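Local coordinates for protein amidohydrolase (Mycoplasma synoviae, PDB 3OVG) that hydrolyses D-xylono-1,4-lactone 5-phosphate and L-arabino-1,4-lactone 5-phosphate, and also carboxy 1,4-lactones, with two zinc ions bound per subunit, at residues K105-D108 against W113-V116; L252-I257 against K307-S312; T10-I15 against E83-V88; C183-H188 against K200-F205; M45-A50 against G285-K290. One frame throughout, in Å; residues are numbered along the deposited sequence.

Interaction 1: K105-D108 against W113-V116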
# COMPACT_ATOMS: atom_id res chain seq x y z
N LYS A 105 -7.87 16.61 -9.74
CA LYS A 105 -7.51 15.27 -9.31
C LYS A 105 -8.57 14.25 -9.72
O LYS A 105 -8.24 13.08 -9.92
CB LYS A 105 -7.37 15.20 -7.78
CG LYS A 105 -6.77 13.87 -7.27
CD LYS A 105 -6.82 13.76 -5.71
CE LYS A 105 -6.07 12.51 -5.23
NZ LYS A 105 -5.57 12.59 -3.82
N PHE A 106 -9.82 14.70 -9.79
CA PHE A 106 -10.95 13.81 -10.12
C PHE A 106 -11.25 13.69 -11.62
O PHE A 106 -12.27 13.11 -11.98
CB PHE A 106 -12.21 14.23 -9.38
CG PHE A 106 -12.10 14.08 -7.90
CD1 PHE A 106 -11.41 13.02 -7.35
CD2 PHE A 106 -12.69 15.00 -7.05
CE1 PHE A 106 -11.30 12.87 -5.97
CE2 PHE A 106 -12.61 14.85 -5.68
CZ PHE A 106 -11.91 13.78 -5.13
N TYR A 107 -10.37 14.22 -12.46
CA TYR A 107 -10.53 14.10 -13.91
C TYR A 107 -9.22 13.64 -14.57
O TYR A 107 -8.16 14.23 -14.36
CB TYR A 107 -10.94 15.45 -14.52
CG TYR A 107 -12.22 15.95 -13.93
CD1 TYR A 107 -12.20 16.72 -12.79
CD2 TYR A 107 -13.45 15.61 -14.48
CE1 TYR A 107 -13.34 17.15 -12.23
CE2 TYR A 107 -14.63 16.03 -13.91
CZ TYR A 107 -14.55 16.82 -12.78
OH TYR A 107 -15.67 17.31 -12.15
N ASP A 108 -9.30 12.63 -15.41
CA ASP A 108 -8.12 12.20 -16.16
C ASP A 108 -7.48 13.37 -16.92
O ASP A 108 -8.10 13.91 -17.83
CB ASP A 108 -8.52 11.12 -17.16
CG ASP A 108 -7.32 10.47 -17.77
OD1 ASP A 108 -6.58 11.17 -18.49
OD2 ASP A 108 -7.11 9.28 -17.49
N TRP A 113 -13.06 14.94 -20.62
CA TRP A 113 -13.64 16.02 -21.44
C TRP A 113 -13.23 17.41 -20.93
O TRP A 113 -13.09 18.36 -21.71
CB TRP A 113 -15.17 15.87 -21.59
CG TRP A 113 -16.04 16.26 -20.40
CD1 TRP A 113 -16.00 15.74 -19.12
CD2 TRP A 113 -17.09 17.23 -20.40
NE1 TRP A 113 -16.96 16.35 -18.33
CE2 TRP A 113 -17.64 17.26 -19.10
CE3 TRP A 113 -17.63 18.08 -21.39
CZ2 TRP A 113 -18.70 18.10 -18.77
CZ3 TRP A 113 -18.68 18.90 -21.05
CH2 TRP A 113 -19.21 18.90 -19.75
N LEU A 114 -12.99 17.52 -19.62
CA LEU A 114 -12.45 18.78 -19.08
C LEU A 114 -11.13 19.12 -19.74
O LEU A 114 -10.87 20.27 -20.08
CB LEU A 114 -12.27 18.70 -17.56
CG LEU A 114 -11.65 19.95 -16.92
CD1 LEU A 114 -12.46 21.13 -17.33
CD2 LEU A 114 -11.62 19.75 -15.39
N ALA A 115 -10.28 18.12 -19.93
CA ALA A 115 -8.95 18.35 -20.47
C ALA A 115 -9.03 18.67 -21.95
O ALA A 115 -8.33 19.56 -22.43
CB ALA A 115 -8.08 17.09 -20.26
N VAL A 116 -9.88 17.94 -22.67
CA VAL A 116 -9.83 17.89 -24.12
C VAL A 116 -10.81 18.81 -24.85
O VAL A 116 -10.53 19.31 -25.94
CB VAL A 116 -10.05 16.44 -24.58
CG1 VAL A 116 -10.49 16.41 -26.01
CG2 VAL A 116 -8.77 15.65 -24.36
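This is a small, mainly apolar contact in which Y107 and D108 meet L114 and A115. It lies where the loop after strand 94-97 turns into the short helix 113-116. L114 sets its CD2 methyl over one face of the Y107 ring, toward the rim. Y107 CD1 lies 4.0 Å from L114 CD2. The two side chains cross at about a right angle. L114 CG lies anti to the backbone N (chi1 177°), which carries the branch out from the helix to the ring. A second touch is made by backbone: D108 O meets A115 CB at 4.0 Å. No hydrogen bond joins the two segments. Polar groups are tied to other residues. Y107 OH is hydrogen-bonded to H102 N. D108 OD1 accepts from the backbone N of Y110 and of S111, in the loop between the segments, while D108 OD2 bonds G34 N of the second subunit. The Y107 side chain is about 10 Å from that of H188, a zinc ligand, so the contact lies near the metal centre without entering it. F106 packs on helix 35-39, and W113 covers I122 and M125 of helix 119-131.

Interaction 2: L252-I257 against K307-S312; sequences LLAENI and KQVGVS
A254 is the first residue of 252-257 to meet the other segment. Its CB points at V309 and lies 4.1 Å from both V309 CG1 and V309 CG2. The same CG2 methyl also rests 3.9 Å from A254 O, so V309 straddles the side chain and carbonyl of one residue. V309 CG1 is anti to the carbonyl carbon (chi1 -56°), and this spreads both methyls toward the helix. E255 follows with a looser touch, E255 CG to V309 CG1 at 4.3 Å. Its carboxylate is engaged outside the pair: E255 OE2 is hydrogen-bonded to Y224 OH of the third subunit, and V309 packs on the same tyrosine. One turn on from A254, I257 meets V311, with I257 CG2 4.2 Å from V311 CG2. No hydrogen bond crosses the contact, which is held by methyl groups. Between the two valines the chain turns at G310, whose positive phi (113°) belongs to a Schellman motif closing helix 296-309. The turn lets V309 and V311 both face helix 250-262. S312 then N-caps helix 313-327, its OG bonded to A315 N. L305 and L306 of helix 296-309 add to the cover over A254. A helix packs here on the end of another helix and the loop after it, on the outside of a TIM barrel, the fold of the phosphotriesterase family, beside a subunit interface.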
# COMPACT_ATOMS: atom_id res chain seq x y z
N LEU A 252 -12.29 26.22 17.22
CA LEU A 252 -11.40 27.07 16.44
C LEU A 252 -12.21 27.81 15.37
O LEU A 252 -12.06 29.01 15.21
CB LEU A 252 -10.26 26.24 15.86
CG LEU A 252 -9.23 26.94 14.96
CD1 LEU A 252 -8.51 28.05 15.73
CD2 LEU A 252 -8.23 25.92 14.38
N LEU A 253 -13.07 27.08 14.66
CA LEU A 253 -13.97 27.69 13.69
C LEU A 253 -14.89 28.75 14.35
O LEU A 253 -15.12 29.82 13.80
CB LEU A 253 -14.84 26.64 13.02
CG LEU A 253 -15.86 27.21 12.03
CD1 LEU A 253 -15.18 28.02 10.96
CD2 LEU A 253 -16.70 26.11 11.38
N ALA A 254 -15.45 28.42 15.51
CA ALA A 254 -16.27 29.38 16.26
C ALA A 254 -15.52 30.69 16.53
O ALA A 254 -15.99 31.77 16.20
CB ALA A 254 -16.76 28.75 17.58
N GLU A 255 -14.33 30.60 17.11
CA GLU A 255 -13.59 31.82 17.40
C GLU A 255 -13.15 32.54 16.12
O GLU A 255 -13.09 33.77 16.08
CB GLU A 255 -12.43 31.55 18.37
CG GLU A 255 -12.91 30.96 19.71
CD GLU A 255 -11.77 30.72 20.69
OE1 GLU A 255 -10.61 30.75 20.24
OE2 GLU A 255 -12.02 30.52 21.92
N ASN A 256 -12.85 31.81 15.05
CA ASN A 256 -12.48 32.52 13.83
C ASN A 256 -13.68 33.29 13.21
O ASN A 256 -13.55 34.45 12.72
CB ASN A 256 -11.75 31.59 12.86
CG ASN A 256 -10.28 31.40 13.24
OD1 ASN A 256 -9.72 32.23 13.94
ND2 ASN A 256 -9.66 30.32 12.77
N ILE A 257 -14.85 32.69 13.31
CA ILE A 257 -16.07 33.33 12.83
C ILE A 257 -16.38 34.58 13.67
O ILE A 257 -16.74 35.64 13.13
CB ILE A 257 -17.23 32.31 12.82
CG1 ILE A 257 -17.16 31.43 11.56
CG2 ILE A 257 -18.60 32.98 12.84
CD1 ILE A 257 -18.21 30.38 11.59
N LYS A 307 -22.95 31.14 19.75
CA LYS A 307 -23.48 32.15 20.68
C LYS A 307 -22.58 32.21 21.89
O LYS A 307 -22.33 33.29 22.42
CB LYS A 307 -24.91 31.83 21.15
CG LYS A 307 -25.94 31.74 20.02
CD LYS A 307 -27.39 31.77 20.59
CE LYS A 307 -28.43 31.78 19.45
NZ LYS A 307 -27.98 30.82 18.38
N GLN A 308 -22.10 31.04 22.32
CA GLN A 308 -21.22 30.97 23.50
C GLN A 308 -19.96 31.81 23.39
O GLN A 308 -19.53 32.45 24.37
CB GLN A 308 -20.83 29.51 23.82
CG GLN A 308 -20.07 29.35 25.14
CD GLN A 308 -19.71 27.89 25.52
OE1 GLN A 308 -20.05 26.93 24.83
NE2 GLN A 308 -19.03 27.74 26.65
N VAL A 309 -19.31 31.78 22.23
CA VAL A 309 -18.08 32.54 22.08
C VAL A 309 -18.39 34.00 21.76
O VAL A 309 -17.48 34.81 21.66
CB VAL A 309 -17.17 31.95 20.99
CG1 VAL A 309 -16.86 30.47 21.29
CG2 VAL A 309 -17.81 32.10 19.63
N GLY A 310 -19.67 34.34 21.58
CA GLY A 310 -20.03 35.75 21.41
C GLY A 310 -20.57 36.21 20.07
O GLY A 310 -20.64 37.41 19.81
N VAL A 311 -20.98 35.28 19.21
CA VAL A 311 -21.60 35.66 17.95
C VAL A 311 -23.07 35.96 18.24
O VAL A 311 -23.75 35.19 18.94
CB VAL A 311 -21.46 34.57 16.87
CG1 VAL A 311 -22.11 35.02 15.58
CG2 VAL A 311 -19.98 34.26 16.64
N SER A 312 -23.54 37.09 17.75
CA SER A 312 -24.87 37.59 18.03
C SER A 312 -25.92 36.79 17.26
O SER A 312 -25.63 36.15 16.24
CB SER A 312 -24.94 39.04 17.59
OG SER A 312 -25.14 39.14 16.18

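Interaction 3: T10-I15 against E83-V88; sequences TVLGDI and EIANAV
The chain at 10-15 makes a type I beta turn from T10 to G13, and its V11-L12 corner faces one side of the helical segment 83-88. The closest CA atoms are those of V11 and A85, 7.4 Å apart. T10 and G13 bond to each other through their backbones in both directions, T10 N to G13 O and G13 N to T10 O. T10 OG1 adds two bonds. It accepts from L12 N at 3.1 Å, which makes an ST turn, and it donates to G13 O at 2.7 Å. That second bond lies in the carbonyl plane, on a lone pair. G13 O thus has two donors, T10 N and T10 OG1. The turn links strands 7-10 and 13-16, a beta hairpin, and places its tip against helix 78-88 of the barrel. At the tip, V11 and L12 both point toward the helix, and A85 receives them. V11 CG2 comes to A85 CB at 3.3 Å, tighter than usual for two carbons. Its position between the backbone N and the carbonyl carbon turns this methyl to the helix. L12 lies beside it, with CD2 4.0 Å from A85 CB and 3.9 Å from A85 O. L12 CD1 also reaches N86 OD1 at 3.7 Å, a touch of a methyl on an amide oxygen. The amide end of N86 bends toward L12. No hydrogen bond crosses between the segments. Behind the tip, V11 also packs on V95 and M97 of strand 94-97, and both V11 and L12 touch L82 one turn earlier in the helix.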
# COMPACT_ATOMS: atom_id res chain seq x y z
N THR A 10 -34.28 25.87 -7.74
CA THR A 10 -34.26 24.56 -7.10
C THR A 10 -34.59 23.50 -8.11
O THR A 10 -35.01 23.81 -9.25
CB THR A 10 -35.25 24.41 -5.90
OG1 THR A 10 -36.59 24.23 -6.37
CG2 THR A 10 -35.18 25.60 -4.98
N VAL A 11 -34.41 22.24 -7.71
CA VAL A 11 -34.69 21.11 -8.59
C VAL A 11 -36.16 21.05 -8.90
O VAL A 11 -36.55 20.57 -9.93
CB VAL A 11 -34.16 19.76 -8.00
CG1 VAL A 11 -32.63 19.86 -7.82
CG2 VAL A 11 -34.88 19.42 -6.66
N LEU A 12 -36.99 21.61 -8.04
CA LEU A 12 -38.42 21.58 -8.32
C LEU A 12 -38.89 22.89 -8.94
O LEU A 12 -40.09 23.07 -9.12
CB LEU A 12 -39.22 21.31 -7.06
CG LEU A 12 -39.56 19.85 -6.69
CD1 LEU A 12 -38.80 18.79 -7.49
CD2 LEU A 12 -39.42 19.65 -5.19
N GLY A 13 -37.97 23.80 -9.27
CA GLY A 13 -38.38 25.08 -9.84
C GLY A 13 -37.84 26.33 -9.14
O GLY A 13 -37.30 26.26 -8.03
N ASP A 14 -37.97 27.47 -9.82
CA ASP A 14 -37.46 28.70 -9.29
C ASP A 14 -38.37 29.10 -8.16
O ASP A 14 -39.58 28.95 -8.27
CB ASP A 14 -37.45 29.77 -10.38
CG ASP A 14 -36.42 29.48 -11.47
OD1 ASP A 14 -35.67 28.48 -11.33
OD2 ASP A 14 -36.35 30.23 -12.46
N ILE A 15 -37.79 29.57 -7.06
CA ILE A 15 -38.59 30.10 -5.97
C ILE A 15 -38.13 31.50 -5.59
O ILE A 15 -36.98 31.85 -5.81
CB ILE A 15 -38.46 29.25 -4.68
CG1 ILE A 15 -37.02 29.30 -4.16
CG2 ILE A 15 -38.88 27.81 -4.95
CD1 ILE A 15 -36.83 28.49 -2.90
N GLU A 83 -35.90 12.35 -5.81
CA GLU A 83 -36.79 11.62 -4.88
C GLU A 83 -36.74 12.28 -3.50
O GLU A 83 -37.74 12.40 -2.83
CB GLU A 83 -36.41 10.16 -4.68
CG GLU A 83 -36.53 9.22 -5.90
CD GLU A 83 -36.21 7.78 -5.50
OE1 GLU A 83 -36.94 7.22 -4.65
OE2 GLU A 83 -35.21 7.22 -6.00
N ILE A 84 -35.54 12.67 -3.08
CA ILE A 84 -35.39 13.31 -1.79
C ILE A 84 -36.12 14.67 -1.79
O ILE A 84 -36.87 14.97 -0.87
CB ILE A 84 -33.90 13.46 -1.40
CG1 ILE A 84 -33.23 12.07 -1.26
CG2 ILE A 84 -33.79 14.29 -0.13
CD1 ILE A 84 -31.70 12.08 -1.34
N ALA A 85 -35.94 15.47 -2.84
CA ALA A 85 -36.58 16.79 -2.91
C ALA A 85 -38.11 16.67 -2.83
O ALA A 85 -38.77 17.41 -2.10
CB ALA A 85 -36.15 17.53 -4.22
N ASN A 86 -38.67 15.74 -3.60
CA ASN A 86 -40.12 15.56 -3.65
C ASN A 86 -40.68 15.06 -2.33
O ASN A 86 -41.81 15.38 -1.96
CB ASN A 86 -40.48 14.56 -4.76
CG ASN A 86 -40.57 15.23 -6.12
OD1 ASN A 86 -41.23 16.25 -6.28
ND2 ASN A 86 -39.91 14.65 -7.10
N ALA A 87 -39.89 14.25 -1.62
CA ALA A 87 -40.30 13.73 -0.33
C ALA A 87 -40.39 14.84 0.72
O ALA A 87 -41.15 14.75 1.69
CB ALA A 87 -39.36 12.64 0.12
N VAL A 88 -39.64 15.92 0.53
CA VAL A 88 -39.70 16.96 1.54
C VAL A 88 -40.33 18.28 1.09
O VAL A 88 -40.39 19.22 1.88
CB VAL A 88 -38.31 17.24 2.22
CG1 VAL A 88 -37.73 15.96 2.81
CG2 VAL A 88 -37.32 17.93 1.26

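Interaction 4: C183-H188 against K200-F205. With ZN (zinc ion), chain H.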
# COMPACT_ATOMS: atom_id res chain seq x y z
N CYS A 183 -26.30 32.54 -12.69
CA CYS A 183 -26.26 31.59 -11.56
C CYS A 183 -25.14 31.82 -10.53
O CYS A 183 -24.08 32.37 -10.85
CB CYS A 183 -26.21 30.15 -12.07
SG CYS A 183 -24.60 29.63 -12.74
N PRO A 184 -25.36 31.39 -9.28
CA PRO A 184 -24.28 31.43 -8.28
C PRO A 184 -23.16 30.43 -8.59
O PRO A 184 -23.29 29.56 -9.48
CB PRO A 184 -24.97 31.05 -6.96
CG PRO A 184 -26.38 30.68 -7.28
CD PRO A 184 -26.63 30.87 -8.75
N ILE A 185 -22.06 30.60 -7.87
CA ILE A 185 -20.84 29.82 -8.04
C ILE A 185 -20.45 29.38 -6.64
O ILE A 185 -20.52 30.19 -5.70
CB ILE A 185 -19.70 30.73 -8.62
CG1 ILE A 185 -20.02 31.18 -10.07
CG2 ILE A 185 -18.36 30.07 -8.55
CD1 ILE A 185 -19.07 32.21 -10.60
N LEU A 186 -20.07 28.12 -6.48
CA LEU A 186 -19.34 27.74 -5.27
C LEU A 186 -18.05 26.99 -5.63
O LEU A 186 -18.07 26.04 -6.44
CB LEU A 186 -20.21 26.93 -4.31
CG LEU A 186 -19.53 26.47 -2.99
CD1 LEU A 186 -20.49 26.44 -1.77
CD2 LEU A 186 -18.86 25.09 -3.15
N VAL A 187 -16.94 27.42 -5.06
CA VAL A 187 -15.64 26.76 -5.30
C VAL A 187 -15.09 25.97 -4.10
O VAL A 187 -15.01 26.51 -2.99
CB VAL A 187 -14.59 27.75 -5.81
CG1 VAL A 187 -13.31 26.98 -6.27
CG2 VAL A 187 -15.15 28.55 -7.01
N HIS A 188 -14.76 24.69 -4.32
CA HIS A 188 -14.05 23.84 -3.35
C HIS A 188 -12.57 24.23 -3.35
O HIS A 188 -11.92 24.13 -4.39
CB HIS A 188 -14.19 22.34 -3.74
CG HIS A 188 -13.05 21.46 -3.29
ND1 HIS A 188 -13.18 20.47 -2.33
CD2 HIS A 188 -11.75 21.41 -3.68
CE1 HIS A 188 -12.02 19.87 -2.14
NE2 HIS A 188 -11.13 20.42 -2.96
N LYS A 200 -9.93 36.14 -7.08
CA LYS A 200 -9.46 37.11 -8.06
C LYS A 200 -9.65 36.63 -9.48
O LYS A 200 -10.00 37.40 -10.38
CB LYS A 200 -8.00 37.45 -7.81
CG LYS A 200 -7.83 38.24 -6.51
CD LYS A 200 -6.49 37.95 -5.85
CE LYS A 200 -5.43 38.96 -6.19
NZ LYS A 200 -4.24 38.83 -5.25
N HIS A 201 -9.45 35.33 -9.70
CA HIS A 201 -9.57 34.83 -11.06
C HIS A 201 -11.01 34.96 -11.52
O HIS A 201 -11.25 35.49 -12.58
CB HIS A 201 -9.04 33.39 -11.20
CG HIS A 201 -7.59 33.27 -10.93
ND1 HIS A 201 -7.00 32.12 -10.43
CD2 HIS A 201 -6.59 34.17 -11.07
CE1 HIS A 201 -5.71 32.33 -10.28
NE2 HIS A 201 -5.43 33.56 -10.66
N LEU A 202 -11.95 34.48 -10.72
CA LEU A 202 -13.35 34.49 -11.13
C LEU A 202 -13.77 35.91 -11.46
O LEU A 202 -14.43 36.14 -12.47
CB LEU A 202 -14.25 33.92 -10.02
CG LEU A 202 -14.14 32.41 -9.86
CD1 LEU A 202 -14.93 32.05 -8.62
CD2 LEU A 202 -14.69 31.71 -11.10
N ILE A 203 -13.41 36.84 -10.59
CA ILE A 203 -13.72 38.23 -10.76
C ILE A 203 -12.99 38.77 -11.96
O ILE A 203 -13.52 39.57 -12.70
CB ILE A 203 -13.32 39.03 -9.51
CG1 ILE A 203 -14.25 38.67 -8.34
CG2 ILE A 203 -13.33 40.52 -9.83
CD1 ILE A 203 -13.72 39.13 -6.91
N GLY A 204 -11.76 38.30 -12.18
CA GLY A 204 -11.03 38.68 -13.37
C GLY A 204 -11.70 38.25 -14.67
O GLY A 204 -11.57 38.92 -15.70
N PHE A 205 -12.40 37.11 -14.66
CA PHE A 205 -13.14 36.70 -15.84
C PHE A 205 -14.40 37.55 -16.03
O PHE A 205 -15.01 37.51 -17.09
CB PHE A 205 -13.53 35.23 -15.78
CG PHE A 205 -12.41 34.30 -16.06
CD1 PHE A 205 -11.86 34.24 -17.33
CD2 PHE A 205 -11.92 33.49 -15.05
CE1 PHE A 205 -10.82 33.35 -17.60
CE2 PHE A 205 -10.88 32.60 -15.30
CZ PHE A 205 -10.31 32.53 -16.58
ZN ZN H . -15.33 19.88 -1.36
O HOH W 1 -16.32 18.49 0.44
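L202 has the most surface buried here, followed by I185 and V187, and it touches both. L202 CD1 is the single atom that does the touching on the helix side. It lies 4.0 Å from I185 CG2 and 3.9 Å from V187 CG2, so one methyl rests against two branched side chains of the strand. I185 and V187 are two residues apart and point to the same side of strand 185-190, toward helix 195-205. L202 slides past each of them in the opposite direction. Its CG is anti to the carbonyl carbon (chi1 -73°), and its extended chi2 of 172° carries CD1 on to the strand. All three residues are buried, and no hydrogen bond crosses the contact. L202 also touches I212 of the next strand, while I185 packs on S178 of helix 165-181. L186, between the two contact residues, points away from the helix and packs on H26, Q213 and S215. At the end of the segment, H188 ND1 binds a zinc ion at 2.4 Å, and a water lies 2.5 Å from the metal. H216 binds the same zinc ion, and the carbamylated K155 bridges the two metals. The contact thus belongs to the beta-alpha-beta unit 185-190, 195-205, 212-215 of a TIM barrel, with helix packing outside and metal ligands at the C-terminal ends of the strands, as in the phosphotriesterase family.

Interaction 5: M45-A50 against G285-K290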
# COMPACT_ATOMS: atom_id res chain seq x y z
N MSE A 45 -22.68 6.75 -0.98
CA MSE A 45 -23.88 7.06 -0.20
C MSE A 45 -25.13 6.94 -1.06
O MSE A 45 -25.45 7.83 -1.87
CB MSE A 45 -23.78 8.50 0.38
CG MSE A 45 -22.49 8.73 1.14
SE MSE A 45 -22.16 10.60 1.75
CE MSE A 45 -23.79 10.84 2.82
N LEU A 46 -25.86 5.84 -0.88
CA LEU A 46 -26.89 5.50 -1.85
C LEU A 46 -28.29 5.38 -1.27
O LEU A 46 -29.20 4.83 -1.93
CB LEU A 46 -26.55 4.17 -2.52
CG LEU A 46 -25.41 4.18 -3.52
CD1 LEU A 46 -25.01 2.75 -3.78
CD2 LEU A 46 -25.84 4.88 -4.82
N ASN A 47 -28.49 5.89 -0.07
CA ASN A 47 -29.72 5.55 0.64
C ASN A 47 -30.69 6.73 0.67
O ASN A 47 -30.53 7.72 1.40
CB ASN A 47 -29.34 4.96 2.03
CG ASN A 47 -30.51 4.33 2.75
OD1 ASN A 47 -31.63 4.79 2.63
ND2 ASN A 47 -30.24 3.30 3.56
N VAL A 48 -31.71 6.63 -0.18
CA VAL A 48 -32.74 7.63 -0.24
C VAL A 48 -33.52 7.75 1.08
O VAL A 48 -33.76 8.85 1.58
CB VAL A 48 -33.73 7.33 -1.40
CG1 VAL A 48 -35.02 8.10 -1.21
CG2 VAL A 48 -33.09 7.65 -2.73
N ASP A 49 -33.94 6.62 1.63
CA ASP A 49 -34.72 6.66 2.88
C ASP A 49 -33.93 7.33 3.98
O ASP A 49 -34.44 8.15 4.68
CB ASP A 49 -35.18 5.26 3.30
CG ASP A 49 -36.19 4.66 2.34
OD1 ASP A 49 -36.81 5.46 1.58
OD2 ASP A 49 -36.38 3.42 2.32
N ALA A 50 -32.66 6.99 4.12
CA ALA A 50 -31.84 7.61 5.16
C ALA A 50 -31.64 9.10 4.94
O ALA A 50 -31.55 9.86 5.90
CB ALA A 50 -30.49 6.92 5.27
N GLY A 285 -25.38 6.92 9.52
CA GLY A 285 -24.65 6.20 10.57
C GLY A 285 -25.42 4.96 11.07
O GLY A 285 -24.87 3.86 11.21
N LEU A 286 -26.71 5.12 11.31
CA LEU A 286 -27.50 4.02 11.82
C LEU A 286 -27.50 2.82 10.87
O LEU A 286 -27.46 1.67 11.31
CB LEU A 286 -28.92 4.50 12.10
CG LEU A 286 -29.42 4.84 13.51
CD1 LEU A 286 -28.35 5.07 14.56
CD2 LEU A 286 -30.47 5.95 13.48
N THR A 287 -27.55 3.09 9.56
CA THR A 287 -27.48 1.99 8.58
C THR A 287 -26.17 1.24 8.70
O THR A 287 -26.06 0.07 8.29
CB THR A 287 -27.66 2.48 7.11
OG1 THR A 287 -26.51 3.20 6.66
CG2 THR A 287 -28.91 3.36 6.98
N LYS A 288 -25.15 1.90 9.23
CA LYS A 288 -23.88 1.22 9.41
C LYS A 288 -23.71 0.70 10.83
O LYS A 288 -22.62 0.33 11.21
CB LYS A 288 -22.72 2.14 9.04
CG LYS A 288 -22.72 2.55 7.55
CD LYS A 288 -22.78 1.32 6.63
CE LYS A 288 -21.42 0.64 6.49
NZ LYS A 288 -21.36 -0.12 5.18
N GLY A 289 -24.77 0.71 11.63
CA GLY A 289 -24.66 0.20 12.98
C GLY A 289 -23.92 1.13 13.93
O GLY A 289 -23.36 0.66 14.91
N LYS A 290 -23.96 2.44 13.68
CA LYS A 290 -23.24 3.37 14.55
C LYS A 290 -24.04 4.63 14.92
O LYS A 290 -24.89 5.12 14.13
CB LYS A 290 -21.95 3.84 13.87
CG LYS A 290 -21.02 2.78 13.34
CD LYS A 290 -19.85 3.43 12.66
CE LYS A 290 -18.56 2.62 12.80
NZ LYS A 290 -18.70 1.19 12.47
O HOH W 2 -26.85 3.09 3.89
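Two helix ends meet here: the N-cap of helix 48-60 and the Schellman motif that closes helix 282-287. N47 is the N-cap residue. Its OD1 accepts from A50 N at 2.8 Å, and the N-H...O angle is 170°. The donor stands 54° out of the amide carbonyl plane. N47 CG is anti to the backbone N (chi1 -169°), which brings the amide back over the first turn of the helix. This bond fixes the amide, and its ND2 end is turned to T287. The direct touch is N47 ND2 to T287 CG2, 3.7 Å, with the two side chains coming from opposite directions. T287 CG2 also lies 4.3 Å from A50 CB, a looser touch on the first turn of the same helix. Water 2 sits between the polar ends. It donates to T287 OG1 at 2.8 Å and accepts a weak bond from N47 ND2 at 3.4 Å. T287 OG1 is also hydrogen-bonded to Y284 O, and Y284 OH bonds N47 N, so Y284 serves both sides. Behind T287, G285 O accepts from K288 N and K290 N, which reach it from opposite faces of its plane. G289 has positive phi and is the C-prime residue. K290 makes a salt bridge with D164 of the third subunit and extends a beta ladder into it. The T287 side chain is about 5 Å from that of I278, a substrate-binding residue. No direct hydrogen bond joins the segments; they are linked indirectly, through Y284 and through a water held well by T287 and weakly by N47.

In the fold
From the N terminus, interaction 3 comes first, bringing the hairpin turn at 10-15 to helix 78-88. Interaction 5 opens at 45-50, before interaction 3 closes, so the two cross. They also touch, E83 OE2 lying 3.9 Å from V48 CG2. Interaction 1 closes a short loop at 105-116, and interaction 4 closes a beta-alpha unit at 183-205. Both fall within the long span that interaction 5 closes at 285-290. Interaction 2 opens at 252-257 within that span but closes after it, at 307-312, so it crosses interaction 5. Together they join the hairpin, barrel strands and outer helices. Interactions 2 and 5 both adjoin the third subunit.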